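Local atomic coordinates of UDP-galactopyranose mutase (Deinococcus radiodurans, PDB entry 3HDQ), a protein that binds FAD and probably interconverts UDP-galactopyranose and UDP-galactofuranose. Residues V35-A40 with P62-N67; R54-D59 with K236-T241; D116-P121 with N130-L135. One frame throughout, in Å; residues are numbered along the deposited sequence.

Contact 1 (V35-A40 with P62-N67); sequences VGAGFA and PHIGGN. With FAD (flavin-adenine dinucleotide), chain L.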
loop_
_atom_site.group_PDB
_atom_site.type_symbol
_atom_site.label_atom_id
_atom_site.label_comp_id
_atom_site.label_asym_id
_atom_site.label_seq_id
_atom_site.Cartn_x
_atom_site.Cartn_y
_atom_site.Cartn_z
ATOM N N VAL A 35 19.596 4.192 1.706
ATOM C CA VAL A 35 19.069 4.593 0.403
ATOM C C VAL A 35 18.561 3.378 -0.366
ATOM O O VAL A 35 19.346 2.510 -0.769
ATOM C CB VAL A 35 20.131 5.335 -0.435
ATOM C CG1 VAL A 35 19.476 6.044 -1.622
ATOM C CG2 VAL A 35 20.901 6.338 0.435
ATOM N N GLY A 36 17.243 3.322 -0.550
ATOM C CA GLY A 36 16.580 2.204 -1.207
ATOM C C GLY A 36 15.880 1.280 -0.224
ATOM O O GLY A 36 16.484 0.860 0.761
ATOM N N ALA A 37 14.615 0.963 -0.488
ATOM C CA ALA A 37 13.830 0.097 0.393
ATOM C C ALA A 37 13.499 -1.267 -0.240
ATOM O O ALA A 37 12.450 -1.859 0.038
ATOM C CB ALA A 37 12.560 0.801 0.830
ATOM N N GLY A 38 14.384 -1.748 -1.105
ATOM C CA GLY A 38 14.268 -3.098 -1.627
ATOM C C GLY A 38 14.758 -4.087 -0.590
ATOM O O GLY A 38 14.858 -3.750 0.592
ATOM N N PHE A 39 15.072 -5.306 -1.008
ATOM C CA PHE A 39 15.583 -6.274 -0.059
ATOM C C PHE A 39 16.840 -5.777 0.638
ATOM O O PHE A 39 16.985 -5.954 1.841
ATOM C CB PHE A 39 15.842 -7.626 -0.727
ATOM C CG PHE A 39 14.630 -8.488 -0.796
ATOM C CD1 PHE A 39 13.872 -8.538 -1.952
ATOM C CD2 PHE A 39 14.228 -9.224 0.310
ATOM C CE1 PHE A 39 12.740 -9.323 -2.017
ATOM C CE2 PHE A 39 13.094 -10.010 0.256
ATOM C CZ PHE A 39 12.346 -10.057 -0.911
ATOM N N ALA A 40 17.741 -5.152 -0.115
ATOM C CA ALA A 40 19.021 -4.721 0.450
ATOM C C ALA A 40 18.827 -3.735 1.594
ATOM O O ALA A 40 19.307 -3.955 2.711
ATOM C CB ALA A 40 19.911 -4.115 -0.634
ATOM N N PRO A 62 7.434 5.798 -4.805
ATOM C CA PRO A 62 6.410 6.163 -3.816
ATOM C C PRO A 62 5.982 4.973 -2.981
ATOM O O PRO A 62 4.975 5.062 -2.292
ATOM C CB PRO A 62 5.218 6.612 -4.671
ATOM C CG PRO A 62 5.553 6.192 -6.116
ATOM C CD PRO A 62 6.844 5.430 -6.102
ATOM N N HIS A 63 6.728 3.876 -3.038
ATOM C CA HIS A 63 6.365 2.672 -2.297
ATOM C C HIS A 63 7.629 1.969 -1.822
ATOM O O HIS A 63 8.708 2.252 -2.325
ATOM C CB HIS A 63 5.576 1.731 -3.203
ATOM C CG HIS A 63 6.360 1.265 -4.390
ATOM N ND1 HIS A 63 7.424 0.397 -4.279
ATOM C CD2 HIS A 63 6.253 1.566 -5.708
ATOM C CE1 HIS A 63 7.934 0.175 -5.480
ATOM N NE2 HIS A 63 7.243 0.872 -6.362
ATOM N N ILE A 64 7.491 1.054 -0.866
ATOM C CA ILE A 64 8.614 0.258 -0.384
ATOM C C ILE A 64 8.799 -1.005 -1.244
ATOM O O ILE A 64 8.039 -1.240 -2.190
ATOM C CB ILE A 64 8.422 -0.151 1.100
ATOM C CG1 ILE A 64 7.168 -1.024 1.255
ATOM C CG2 ILE A 64 8.326 1.091 1.982
ATOM C CD1 ILE A 64 6.890 -1.506 2.664
ATOM N N GLY A 65 9.811 -1.806 -0.926
ATOM C CA GLY A 65 9.968 -3.098 -1.573
ATOM C C GLY A 65 10.840 -3.178 -2.817
ATOM O O GLY A 65 11.062 -4.270 -3.343
ATOM N N GLY A 66 11.355 -2.049 -3.289
ATOM C CA GLY A 66 12.169 -2.065 -4.496
ATOM C C GLY A 66 11.468 -2.750 -5.669
ATOM O O GLY A 66 10.278 -2.522 -5.905
ATOM N N ASN A 67 12.209 -3.584 -6.403
ATOM C CA ASN A 67 11.686 -4.327 -7.560
ATOM C C ASN A 67 10.627 -5.343 -7.183
ATOM O O ASN A 67 9.850 -5.779 -8.036
ATOM C CB ASN A 67 12.812 -5.106 -8.276
ATOM C CG ASN A 67 13.611 -4.241 -9.205
ATOM O OD1 ASN A 67 13.194 -3.130 -9.534
ATOM N ND2 ASN A 67 14.771 -4.728 -9.633
HETATM P PA FAD L . 16.199 -2.942 -5.670
HETATM O O1A FAD L . 14.973 -3.643 -5.608
HETATM O O2A FAD L . 16.428 -2.521 -6.990
HETATM O O5B FAD L . 16.049 -1.720 -4.733
HETATM C C5B FAD L . 16.915 -0.649 -4.690
HETATM C C4B FAD L . 16.097 0.563 -4.384
HETATM O O4B FAD L . 16.910 1.678 -4.313
HETATM C C3B FAD L . 15.139 0.817 -5.522
HETATM O O3B FAD L . 13.808 0.708 -5.141
HETATM C C2B FAD L . 15.438 2.214 -5.952
HETATM O O2B FAD L . 14.261 2.891 -6.172
HETATM C C1B FAD L . 16.216 2.766 -4.794
HETATM N N9A FAD L . 17.065 3.880 -5.202
HETATM C C8A FAD L . 17.997 3.918 -6.161
HETATM N N7A FAD L . 18.529 5.112 -6.219
HETATM C C5A FAD L . 17.951 5.870 -5.301
HETATM C C6A FAD L . 18.101 7.184 -4.918
HETATM N N6A FAD L . 19.067 7.900 -5.383
HETATM N N1A FAD L . 17.349 7.697 -3.923
HETATM C C2A FAD L . 16.430 6.924 -3.309
HETATM N N3A FAD L . 16.283 5.636 -3.684
HETATM C C4A FAD L . 17.015 5.114 -4.666
HETATM N N1 FAD L . 14.758 -12.555 -8.009
HETATM C C2 FAD L . 14.405 -13.772 -7.582
HETATM O O2 FAD L . 14.927 -14.273 -6.631
HETATM N N3 FAD L . 13.440 -14.419 -8.242
HETATM C C4 FAD L . 12.836 -13.851 -9.313
HETATM O O4 FAD L . 11.979 -14.413 -9.907
HETATM C C4X FAD L . 13.219 -12.631 -9.733
HETATM N N5 FAD L . 12.621 -12.084 -10.810
HETATM C C5X FAD L . 13.002 -10.860 -11.228
HETATM C C6 FAD L . 12.378 -10.305 -12.319
HETATM C C7 FAD L . 12.753 -9.064 -12.751
HETATM C C7M FAD L . 12.100 -8.458 -13.924
HETATM C C8 FAD L . 13.731 -8.374 -12.094
HETATM C C8M FAD L . 14.106 -7.037 -12.610
HETATM C C9 FAD L . 14.350 -8.931 -10.994
HETATM C C9A FAD L . 13.996 -10.182 -10.555
HETATM N N10 FAD L . 14.589 -10.746 -9.463
HETATM C C10 FAD L . 14.193 -11.974 -9.071
HETATM C "C1'" FAD L . 15.741 -10.105 -8.780
HETATM C "C2'" FAD L . 15.336 -9.167 -7.666
HETATM O "O2'" FAD L . 14.599 -8.161 -8.261
HETATM C "C3'" FAD L . 16.524 -8.528 -6.955
HETATM O "O3'" FAD L . 17.324 -9.397 -6.283
HETATM C "C4'" FAD L . 16.064 -7.728 -5.791
HETATM O "O4'" FAD L . 14.784 -7.299 -6.141
HETATM C "C5'" FAD L . 17.043 -6.612 -5.582
HETATM O "O5'" FAD L . 17.030 -6.041 -4.326
HETATM P P FAD L . 17.810 -4.720 -4.102
HETATM O O1P FAD L . 17.468 -4.189 -2.841
HETATM O O2P FAD L . 19.185 -5.046 -4.116
HETATM O O3P FAD L . 17.477 -3.751 -5.277
HETATM O O HOH W 1 13.958 -5.508 -3.725
#
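The dinucleotide-binding turn of a Rossmann-type fold, with its GxGxxG glycines Gly36 and Gly38, here meets a second glycine-rich loop, and Ala37 and Gly38 lie against Ile64, Gly65 and Gly66. Gly65 N donates to Ala37 O over 2.8 Å, coming from above the carbonyl plane with a bent N-H...O angle of 133°. Beside it the backbones touch: Gly38 CA is 3.5 Å from Gly66 N, a closeness that two residues without side chains allow, with FAD also against them. Ala37 CB adds a modest apolar contact with Ile64 CB at 4.3 Å. The first turn of helix 39-50 and the loop 62-67 grip the FAD pyrophosphate through backbone amides, Ala40 N holding O1P at 2.9 Å and Asn67 N holding O1A at 2.9 Å, both nearly straight. A water links them further, accepting from Phe39 N at 2.9 Å and lying within bonding distance of Gly65 O, FAD O1A and FAD O4'. Gly38 occupies the N-cap position of helix 39-50, whose N-terminal end thus faces the phosphates and probably helps to offset their charge. Behind the turn, Phe39 packs on helices 222-229 and 373-388, while Val35 ends the strand that lies between 55-58 and 252-257.

Contact 2 (R54-D59 with K236-T241); sequences RVLIVD and KVMLNT. With FAD (flavin-adenine dinucleotide), chain L.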
loop_
_atom_site.group_PDB
_atom_site.type_symbol
_atom_site.label_atom_id
_atom_site.label_comp_id
_atom_site.label_asym_id
_atom_site.label_seq_id
_atom_site.Cartn_x
_atom_site.Cartn_y
_atom_site.Cartn_z
ATOM N N ARG A 54 18.937 4.076 15.222
ATOM C CA ARG A 54 17.916 4.869 14.555
ATOM C C ARG A 54 18.131 4.881 13.050
ATOM O O ARG A 54 19.215 5.203 12.563
ATOM C CB ARG A 54 17.914 6.296 15.094
ATOM C CG ARG A 54 17.242 6.416 16.445
ATOM C CD ARG A 54 17.718 7.647 17.175
ATOM N NE ARG A 54 17.090 8.865 16.684
ATOM C CZ ARG A 54 17.593 10.078 16.873
ATOM N NH1 ARG A 54 18.737 10.226 17.532
ATOM N NH2 ARG A 54 16.959 11.140 16.398
ATOM N N VAL A 55 17.086 4.540 12.314
ATOM C CA VAL A 55 17.209 4.400 10.878
ATOM C C VAL A 55 16.264 5.328 10.116
ATOM O O VAL A 55 15.090 5.433 10.440
ATOM C CB VAL A 55 16.974 2.929 10.465
ATOM C CG1 VAL A 55 17.086 2.765 8.960
ATOM C CG2 VAL A 55 17.975 2.028 11.188
ATOM N N LEU A 56 16.795 6.031 9.122
ATOM C CA LEU A 56 15.953 6.687 8.146
ATOM C C LEU A 56 16.157 5.933 6.851
ATOM O O LEU A 56 17.286 5.844 6.350
ATOM C CB LEU A 56 16.329 8.161 7.961
ATOM C CG LEU A 56 15.518 8.874 6.872
ATOM C CD1 LEU A 56 14.048 8.938 7.256
ATOM C CD2 LEU A 56 16.061 10.270 6.586
ATOM N N ILE A 57 15.078 5.357 6.328
ATOM C CA ILE A 57 15.171 4.657 5.057
ATOM C C ILE A 57 14.430 5.454 4.000
ATOM O O ILE A 57 13.293 5.872 4.198
ATOM C CB ILE A 57 14.669 3.187 5.135
ATOM C CG1 ILE A 57 15.037 2.434 3.847
ATOM C CG2 ILE A 57 13.168 3.131 5.391
ATOM C CD1 ILE A 57 14.858 0.904 3.926
ATOM N N VAL A 58 15.091 5.684 2.877
ATOM C CA VAL A 58 14.521 6.540 1.860
ATOM C C VAL A 58 14.438 5.809 0.516
ATOM O O VAL A 58 15.266 4.950 0.209
ATOM C CB VAL A 58 15.329 7.848 1.764
ATOM C CG1 VAL A 58 16.660 7.617 1.051
ATOM C CG2 VAL A 58 14.527 8.923 1.070
ATOM N N ASP A 59 13.417 6.123 -0.274
ATOM C CA ASP A 59 13.357 5.628 -1.647
ATOM C C ASP A 59 12.724 6.695 -2.519
ATOM O O ASP A 59 11.778 7.370 -2.106
ATOM C CB ASP A 59 12.564 4.314 -1.720
ATOM C CG ASP A 59 12.904 3.480 -2.962
ATOM O OD1 ASP A 59 12.696 3.956 -4.104
ATOM O OD2 ASP A 59 13.361 2.332 -2.789
ATOM N N LYS A 236 12.285 5.008 10.353
ATOM C CA LYS A 236 11.517 6.071 9.715
ATOM C C LYS A 236 11.568 5.844 8.216
ATOM O O LYS A 236 12.644 5.621 7.654
ATOM C CB LYS A 236 12.097 7.450 10.056
ATOM C CG LYS A 236 12.259 7.716 11.547
ATOM C CD LYS A 236 10.971 7.430 12.289
ATOM C CE LYS A 236 11.263 6.903 13.676
ATOM N NZ LYS A 236 10.057 6.325 14.333
ATOM N N VAL A 237 10.410 5.897 7.565
ATOM C CA VAL A 237 10.334 5.570 6.148
ATOM C C VAL A 237 9.952 6.774 5.296
ATOM O O VAL A 237 8.874 7.331 5.442
ATOM C CB VAL A 237 9.326 4.460 5.901
ATOM C CG1 VAL A 237 9.377 4.023 4.442
ATOM C CG2 VAL A 237 9.590 3.292 6.840
ATOM N N MET A 238 10.841 7.154 4.389
ATOM C CA MET A 238 10.648 8.341 3.568
ATOM C C MET A 238 10.509 7.969 2.088
ATOM O O MET A 238 11.447 7.456 1.467
ATOM C CB MET A 238 11.829 9.285 3.767
ATOM C CG MET A 238 11.555 10.715 3.435
ATOM S SD MET A 238 12.894 11.778 4.007
ATOM C CE MET A 238 12.103 13.344 3.691
ATOM N N LEU A 239 9.334 8.223 1.526
ATOM C CA LEU A 239 9.058 7.835 0.151
ATOM C C LEU A 239 8.996 9.043 -0.781
ATOM O O LEU A 239 8.906 10.182 -0.331
ATOM C CB LEU A 239 7.775 6.987 0.077
ATOM C CG LEU A 239 7.843 5.694 0.911
ATOM C CD1 LEU A 239 6.588 4.857 0.775
ATOM C CD2 LEU A 239 9.061 4.874 0.525
ATOM N N ASN A 240 9.044 8.781 -2.082
ATOM C CA ASN A 240 9.041 9.834 -3.079
ATOM C C ASN A 240 10.238 10.773 -2.903
ATOM O O ASN A 240 10.152 11.973 -3.173
ATOM C CB ASN A 240 7.731 10.621 -3.017
ATOM C CG ASN A 240 7.359 11.218 -4.360
ATOM O OD1 ASN A 240 7.605 10.609 -5.401
ATOM N ND2 ASN A 240 6.771 12.417 -4.348
ATOM N N THR A 241 11.359 10.210 -2.462
ATOM C CA THR A 241 12.505 11.011 -2.036
ATOM C C THR A 241 13.871 10.493 -2.512
ATOM O O THR A 241 14.359 9.476 -2.042
ATOM C CB THR A 241 12.526 11.133 -0.503
ATOM O OG1 THR A 241 11.276 11.668 -0.044
ATOM C CG2 THR A 241 13.669 12.024 -0.049
HETATM P PA FAD L . 16.199 -2.942 -5.670
HETATM O O1A FAD L . 14.973 -3.643 -5.608
HETATM O O2A FAD L . 16.428 -2.521 -6.990
HETATM O O5B FAD L . 16.049 -1.720 -4.733
HETATM C C5B FAD L . 16.915 -0.649 -4.690
HETATM C C4B FAD L . 16.097 0.563 -4.384
HETATM O O4B FAD L . 16.910 1.678 -4.313
HETATM C C3B FAD L . 15.139 0.817 -5.522
HETATM O O3B FAD L . 13.808 0.708 -5.141
HETATM C C2B FAD L . 15.438 2.214 -5.952
HETATM O O2B FAD L . 14.261 2.891 -6.172
HETATM C C1B FAD L . 16.216 2.766 -4.794
HETATM N N9A FAD L . 17.065 3.880 -5.202
HETATM C C8A FAD L . 17.997 3.918 -6.161
HETATM N N7A FAD L . 18.529 5.112 -6.219
HETATM C C5A FAD L . 17.951 5.870 -5.301
HETATM C C6A FAD L . 18.101 7.184 -4.918
HETATM N N6A FAD L . 19.067 7.900 -5.383
HETATM N N1A FAD L . 17.349 7.697 -3.923
HETATM C C2A FAD L . 16.430 6.924 -3.309
HETATM N N3A FAD L . 16.283 5.636 -3.684
HETATM C C4A FAD L . 17.015 5.114 -4.666
HETATM N N1 FAD L . 14.758 -12.555 -8.009
HETATM C C2 FAD L . 14.405 -13.772 -7.582
HETATM O O2 FAD L . 14.927 -14.273 -6.631
HETATM N N3 FAD L . 13.440 -14.419 -8.242
HETATM C C4 FAD L . 12.836 -13.851 -9.313
HETATM O O4 FAD L . 11.979 -14.413 -9.907
HETATM C C4X FAD L . 13.219 -12.631 -9.733
HETATM N N5 FAD L . 12.621 -12.084 -10.810
HETATM C C5X FAD L . 13.002 -10.860 -11.228
HETATM C C6 FAD L . 12.378 -10.305 -12.319
HETATM C C7 FAD L . 12.753 -9.064 -12.751
HETATM C C7M FAD L . 12.100 -8.458 -13.924
HETATM C C8 FAD L . 13.731 -8.374 -12.094
HETATM C C8M FAD L . 14.106 -7.037 -12.610
HETATM C C9 FAD L . 14.350 -8.931 -10.994
HETATM C C9A FAD L . 13.996 -10.182 -10.555
HETATM N N10 FAD L . 14.589 -10.746 -9.463
HETATM C C10 FAD L . 14.193 -11.974 -9.071
HETATM C "C1'" FAD L . 15.741 -10.105 -8.780
HETATM C "C2'" FAD L . 15.336 -9.167 -7.666
HETATM O "O2'" FAD L . 14.599 -8.161 -8.261
HETATM C "C3'" FAD L . 16.524 -8.528 -6.955
HETATM O "O3'" FAD L . 17.324 -9.397 -6.283
HETATM C "C4'" FAD L . 16.064 -7.728 -5.791
HETATM O "O4'" FAD L . 14.784 -7.299 -6.141
HETATM C "C5'" FAD L . 17.043 -6.612 -5.582
HETATM O "O5'" FAD L . 17.030 -6.041 -4.326
HETATM P P FAD L . 17.810 -4.720 -4.102
HETATM O O1P FAD L . 17.468 -4.189 -2.841
HETATM O O2P FAD L . 19.185 -5.046 -4.116
HETATM O O3P FAD L . 17.477 -3.751 -5.277
#
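Ile57 and Val237 sit side by side in a parallel beta ladder of the Rossmann-type sheet, strand 55-58 running beside strand 235-239, which borders this sheet within the chain. The rungs are tight. Ile57 N reaches Lys236 O at 2.8 Å and Ile57 O receives Met238 N at 2.8 Å, both almost straight. Ile57 CG2, in the crowded position between the backbone N and the carbonyl carbon, meets Val237 CG2 at 3.9 Å on one face. On the other, Leu56 CD1 lies against Lys236 CB, the two side chains crossing at about a right angle, and Val58 CG2, anti to its backbone N, presses on Thr241 CB at 3.4 Å. The packing thins toward the partly exposed Leu239 and Asn240: Leu239 CD2 comes no nearer to Asp59 CB than 4.2 Å, and Asn240 turns its CB away, its side-chain ND2 bonding to Ile235 O of the second subunit. That subunit continues the sheet by an antiparallel ladder, and Lys236 NZ bonds to Pro233 O and forms a salt bridge with Glu245 of the second subunit. After Val58, Asp59 holds both ribose hydroxyls of the FAD adenosine: O2B donates to OD1 at 2.8 Å and O3B to OD2 at 2.9 Å.

Contact 3 (D116-P121 with N130-L135); sequences DGQLLP and NRLYGL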
loop_
_atom_site.group_PDB
_atom_site.type_symbol
_atom_site.label_atom_id
_atom_site.label_comp_id
_atom_site.label_asym_id
_atom_site.label_seq_id
_atom_site.Cartn_x
_atom_site.Cartn_y
_atom_site.Cartn_z
ATOM N N ASP A 116 9.464 -23.652 -32.222
ATOM C CA ASP A 116 8.832 -24.466 -33.257
ATOM C C ASP A 116 7.331 -24.648 -32.994
ATOM O O ASP A 116 6.783 -25.724 -33.212
ATOM C CB ASP A 116 9.510 -25.848 -33.358
ATOM C CG ASP A 116 10.931 -25.782 -33.915
ATOM O OD1 ASP A 116 11.355 -24.689 -34.344
ATOM O OD2 ASP A 116 11.618 -26.830 -33.926
ATOM N N GLY A 117 6.673 -23.600 -32.514
ATOM C CA GLY A 117 5.236 -23.635 -32.301
ATOM C C GLY A 117 4.756 -24.601 -31.229
ATOM O O GLY A 117 3.570 -24.912 -31.150
ATOM N N GLN A 118 5.676 -25.079 -30.404
ATOM C CA GLN A 118 5.327 -25.920 -29.271
ATOM C C GLN A 118 5.736 -25.230 -27.982
ATOM O O GLN A 118 6.637 -24.390 -27.982
ATOM C CB GLN A 118 6.095 -27.238 -29.335
ATOM C CG GLN A 118 5.868 -28.059 -30.567
ATOM C CD GLN A 118 7.003 -29.047 -30.787
ATOM O OE1 GLN A 118 7.861 -28.832 -31.641
ATOM N NE2 GLN A 118 7.032 -30.113 -29.992
ATOM N N LEU A 119 5.104 -25.619 -26.878
ATOM C CA LEU A 119 5.525 -25.164 -25.554
ATOM C C LEU A 119 6.345 -26.249 -24.862
ATOM O O LEU A 119 5.825 -27.298 -24.482
ATOM C CB LEU A 119 4.320 -24.749 -24.710
ATOM C CG LEU A 119 3.556 -23.569 -25.311
ATOM C CD1 LEU A 119 2.298 -23.254 -24.497
ATOM C CD2 LEU A 119 4.469 -22.348 -25.418
ATOM N N LEU A 120 7.635 -25.981 -24.714
ATOM C CA LEU A 120 8.591 -26.978 -24.260
ATOM C C LEU A 120 9.269 -26.531 -22.979
ATOM O O LEU A 120 9.534 -25.355 -22.808
ATOM C CB LEU A 120 9.650 -27.190 -25.355
ATOM C CG LEU A 120 9.495 -28.351 -26.345
ATOM C CD1 LEU A 120 8.054 -28.835 -26.430
ATOM C CD2 LEU A 120 10.031 -27.954 -27.719
ATOM N N PRO A 121 9.590 -27.479 -22.086
ATOM C CA PRO A 121 10.257 -27.122 -20.833
ATOM C C PRO A 121 11.602 -26.433 -21.058
ATOM O O PRO A 121 12.415 -26.882 -21.877
ATOM C CB PRO A 121 10.487 -28.481 -20.152
ATOM C CG PRO A 121 9.532 -29.416 -20.808
ATOM C CD PRO A 121 9.373 -28.932 -22.206
ATOM N N ASN A 130 13.224 -34.961 -26.502
ATOM C CA ASN A 130 12.317 -35.907 -27.122
ATOM C C ASN A 130 11.197 -35.202 -27.888
ATOM O O ASN A 130 10.926 -35.529 -29.032
ATOM C CB ASN A 130 11.765 -36.890 -26.082
ATOM C CG ASN A 130 12.791 -37.956 -25.685
ATOM O OD1 ASN A 130 13.750 -38.210 -26.419
ATOM N ND2 ASN A 130 12.591 -38.579 -24.527
ATOM N N ARG A 131 10.570 -34.209 -27.274
ATOM C CA ARG A 131 9.429 -33.573 -27.903
ATOM C C ARG A 131 9.827 -32.743 -29.113
ATOM O O ARG A 131 9.080 -32.674 -30.099
ATOM C CB ARG A 131 8.618 -32.749 -26.888
ATOM C CG ARG A 131 7.887 -33.602 -25.839
ATOM C CD ARG A 131 7.093 -32.747 -24.853
ATOM N NE ARG A 131 6.112 -31.926 -25.560
ATOM C CZ ARG A 131 5.559 -30.813 -25.082
ATOM N NH1 ARG A 131 5.876 -30.355 -23.869
ATOM N NH2 ARG A 131 4.684 -30.152 -25.830
ATOM N N LEU A 132 11.002 -32.122 -29.048
ATOM C CA LEU A 132 11.444 -31.232 -30.113
ATOM C C LEU A 132 11.779 -32.001 -31.388
ATOM O O LEU A 132 11.389 -31.591 -32.481
ATOM C CB LEU A 132 12.656 -30.392 -29.671
ATOM C CG LEU A 132 13.140 -29.361 -30.707
ATOM C CD1 LEU A 132 12.104 -28.266 -30.898
ATOM C CD2 LEU A 132 14.477 -28.750 -30.318
ATOM N N TYR A 133 12.499 -33.113 -31.246
ATOM C CA TYR A 133 13.020 -33.848 -32.405
ATOM C C TYR A 133 12.237 -35.127 -32.717
ATOM O O TYR A 133 12.539 -35.830 -33.686
ATOM C CB TYR A 133 14.486 -34.219 -32.188
ATOM C CG TYR A 133 15.437 -33.051 -32.059
ATOM C CD1 TYR A 133 15.520 -32.079 -33.057
ATOM C CD2 TYR A 133 16.281 -32.935 -30.956
ATOM C CE1 TYR A 133 16.399 -31.001 -32.947
ATOM C CE2 TYR A 133 17.165 -31.858 -30.842
ATOM C CZ TYR A 133 17.218 -30.905 -31.840
ATOM O OH TYR A 133 18.089 -29.855 -31.744
ATOM N N GLY A 134 11.242 -35.431 -31.889
ATOM C CA GLY A 134 10.483 -36.662 -32.025
ATOM C C GLY A 134 11.271 -37.904 -31.629
ATOM O O GLY A 134 11.084 -38.970 -32.214
ATOM N N LEU A 135 12.154 -37.776 -30.640
ATOM C CA LEU A 135 12.973 -38.910 -30.200
ATOM C C LEU A 135 12.341 -39.657 -29.031
ATOM O O LEU A 135 11.310 -39.249 -28.504
ATOM C CB LEU A 135 14.383 -38.455 -29.803
ATOM C CG LEU A 135 15.252 -37.767 -30.857
ATOM C CD1 LEU A 135 16.483 -37.124 -30.219
ATOM C CD2 LEU A 135 15.666 -38.737 -31.950
HETATM O O HOH W 2 10.110 -29.411 -33.481
HETATM O O HOH W 3 3.316 -28.055 -23.556
#
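Arg131 and Leu132 face Gln118 and Leu120 across a partly buried seam, and the polar bonds between them are modest. Gln118 NE2 donates to Arg131 O at 3.3 Å with an N-H...O angle of 166°; the acceptor lies in the plane of the glutamine amide, whereas the amide nitrogen stands above the carbonyl plane. Arg131 NH1 makes a weak bond to Leu119 O at 3.1 Å. Two waters add bridges. One lies 2.7 Å from Leu132 O and within bonding distance of Gln118 OE1, with more acceptors around it than it has protons to give; the other donates to Leu119 O and weakly accepts from Arg131 NH2. This contact closes a short strand-to-helix connection: strand 118-122, at the edge of the mixed sheet and antiparallel to 111-115, is followed within a few residues by helix 126-133, which folds back against it. Van der Waals contacts make up the rest. Leu120 CD1 sits over the centre of one face of the Arg131 guanidinium, 3.5 Å from CZ, and the two side chains run past one another with opposite headings. Leu120 CD2 makes an apolar contact with Leu132 CD1 at 3.8 Å, the leucines crossing at about a right angle. In Leu132, chi1 (-177°) sets CG anti to the backbone N and chi2 (67°) then places CD1, 3.4 Å from Asp116 OD2; the side chain also packs on Leu171 and Lys174 of helix 159-184.

Contacts 1 and 2 are buried neighbours in the same Rossmann-type unit, their centres about 10 Å apart, and both touch FAD. They meet directly where Gly36 N probably bonds to Val58 O and Ala37 N to Asp59 OD2, so one carboxylate serves both the glycine turn and the ribose. Their chemistry still differs: contact 1 relies on close glycine backbones and amides for phosphate, contact 2 on a regular ladder with branched side chains. Contact 3 lies on the opposite side of the chain's centre, about 40 Å from contact 1 and 50 Å from contact 2 between centres. Nearer the surface, it depends on long polar side chains, waters and a few leucines.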